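Local structure of cation efflux system protein cusF (Escherichia coli, 3E6Z) at the copper (II) ion site. The protein binds a single copper ion as a periplasmic metallochaperone of the Cus efflux system, which confers resistance to copper and silver. Numbering follows the deposited sequence.

The copper (II) ion site. Residues 28-29, 31, 36-37, 39, 41. With CU (copper (II) ion), chain B.
One imidazole nitrogen and two thioether sulfurs hold the partly occupied copper ion of CusF. His28 points NE2 at the metal, 2.0 Å from CU. A chi1 of 70° leaves CG flanked by both the backbone N and the carbonyl carbon, and from there the ring reaches toward the metal. At the far side of the ring, ND1 donates a hydrogen bond to the backbone O of Asp29, 2.8 Å away. The acceptor lies close to the imidazole plane, although the donor stands above the carbonyl plane; the bond fixes the ring's rotation and probably makes NE2 a better electron donor. CD1 of Ile31, the tip of a branched, apolar side chain suited to lying against a ring, and the carbonyl O of Met39 flank opposite faces of the imidazole, both toward its rim; CD1 stands 3.6 Å above the ring plane of His28. This histidine end is the tightly packed part.

The methionines supply soft, polarisable sulfur through flexible, uncharged chains. In both, CG lies anti to the carbonyl carbon and the chain runs extended through chi2; the bend at chi3 then lets SD face the metal while CE points off to the side. SD of Met39 and SD of Met41 each lie 2.3 Å from CU, and they subtend 123° at the metal. Met41 SD also sits at the in-plane edge of the imidazole. Soft sulfur with an imidazole nitrogen suits Cu(I) and Ag(I); Cu(II) commonly takes further ligands, and waters may be unseen.

The looser side faces Ala36, an engineered residue replacing the natural tryptophan. Its CB is 4.5 Å from CU, and a methyl group has no donor atom to offer the metal. Within the small OB-fold beta-barrel, His28 ends strand 23-28, Met39 and Met41 belong to strand 39-44, and the connection, which includes the 3-10 helix 32-34, brings Ile31 against the imidazole and Ala36 near the metal.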
ATOM      1  N   HIS A  28      -6.437   1.492  -4.452  1.00 10.96           N
ATOM      2  CA  HIS A  28      -5.407   2.409  -4.909  1.00 10.51           C
ATOM      3  C   HIS A  28      -5.773   3.092  -6.256  1.00 11.09           C
ATOM      4  O   HIS A  28      -6.495   2.496  -7.069  1.00 11.85           O
ATOM      5  CB  HIS A  28      -4.010   1.723  -4.948  1.00 10.58           C
ATOM      6  CG  HIS A  28      -3.829   0.678  -6.034  1.00 10.83           C
ATOM      7  ND1 HIS A  28      -3.796   0.966  -7.364  1.00 11.69           N
ATOM      8  CD2 HIS A  28      -3.514  -0.654  -5.971  1.00 11.38           C
ATOM      9  CE1 HIS A  28      -3.488  -0.140  -8.080  1.00 11.60           C
ATOM     10  NE2 HIS A  28      -3.305  -1.175  -7.252  1.00 11.86           N
ATOM     11  N   ASP A  29      -5.313   4.322  -6.343  1.00 11.39           N
ATOM     12  CA  ASP A  29      -5.386   5.112  -7.594  1.00 11.41           C
ATOM     13  C   ASP A  29      -4.496   4.463  -8.613  1.00 11.83           C
ATOM     14  O   ASP A  29      -3.652   3.600  -8.280  1.00 11.91           O
ATOM     15  CB  ASP A  29      -4.962   6.528  -7.285  1.00 11.82           C
ATOM     16  CG  ASP A  29      -5.828   7.121  -6.188  1.00 12.01           C
ATOM     17  OD1 ASP A  29      -7.134   6.966  -6.297  1.00 12.99           O
ATOM     18  OD2 ASP A  29      -5.297   7.802  -5.340  1.00 13.16           O
ATOM     19  N   ILE A  31      -1.477   3.433 -10.824  1.00 12.27           N
ATOM     20  CA  ILE A  31      -0.012   3.535 -10.490  1.00 12.79           C
ATOM     21  C   ILE A  31       0.818   3.545 -11.801  1.00 13.45           C
ATOM     22  O   ILE A  31       0.979   2.474 -12.424  1.00 14.16           O
ATOM     23  CB  ILE A  31       0.486   2.384  -9.628  1.00 12.58           C
ATOM     24  CG1 ILE A  31      -0.386   2.181  -8.352  1.00 12.42           C
ATOM     25  CG2 ILE A  31       1.989   2.677  -9.205  1.00 12.96           C
ATOM     26  CD1 ILE A  31      -0.038   1.010  -7.585  1.00 12.73           C
ATOM     27  N   ALA A  36      -0.589   0.222 -13.680  1.00 13.59           N
ATOM     28  CA  ALA A  36      -1.787  -0.384 -12.989  1.00 13.25           C
ATOM     29  C   ALA A  36      -2.924   0.575 -13.042  1.00 12.93           C
ATOM     30  O   ALA A  36      -2.704   1.804 -12.873  1.00 13.24           O
ATOM     31  CB  ALA A  36      -1.457  -0.667 -11.576  1.00 13.63           C
ATOM     32  N   PRO A  37      -4.137   0.043 -13.240  1.00 13.25           N
ATOM     33  CA  PRO A  37      -5.357   0.854 -13.110  1.00 13.35           C
ATOM     34  C   PRO A  37      -5.699   0.936 -11.614  1.00 12.68           C
ATOM     35  O   PRO A  37      -4.951   0.419 -10.747  1.00 13.04           O
ATOM     36  CB  PRO A  37      -6.391   0.023 -13.793  1.00 14.31           C
ATOM     37  CG  PRO A  37      -5.908  -1.437 -13.514  1.00 14.40           C
ATOM     38  CD  PRO A  37      -4.448  -1.362 -13.498  1.00 13.98           C
ATOM     39  N   MET A  39      -7.233  -0.331  -8.332  1.00 12.70           N
ATOM     40  CA  MET A  39      -7.441  -1.701  -7.893  0.70 12.03           C
ATOM     41  C   MET A  39      -7.643  -1.749  -6.370  1.00 12.28           C
ATOM     42  O   MET A  39      -6.962  -1.011  -5.683  1.00 12.55           O
ATOM     43  CB  MET A  39      -6.193  -2.626  -8.133  0.70 11.98           C
ATOM     44  CG  MET A  39      -5.712  -2.722  -9.540  0.70 12.19           C
ATOM     45  SD  MET A  39      -4.128  -3.547  -9.675  0.70 12.80           S
ATOM     46  CE  MET A  39      -4.650  -5.210  -9.452  0.70 14.14           C
ATOM     47  N   MET A  41      -6.584  -3.884  -3.253  1.00 10.97           N
ATOM     48  CA  MET A  41      -5.544  -4.858  -2.951  0.70 10.63           C
ATOM     49  C   MET A  41      -5.349  -4.917  -1.441  1.00 10.45           C
ATOM     50  O   MET A  41      -5.622  -3.939  -0.723  1.00 10.64           O
ATOM     51  CB  MET A  41      -4.177  -4.559  -3.641  0.70 10.64           C
ATOM     52  CG  MET A  41      -4.288  -4.335  -5.128  0.70 10.77           C
ATOM     53  SD  MET A  41      -2.711  -4.182  -5.926  0.70 12.19           S
ATOM     54  CE  MET A  41      -2.230  -5.883  -6.202  0.70 12.28           C
TER
HETATM   55 CU    CU B   1      -2.800  -2.973  -7.906  0.70 12.53          CU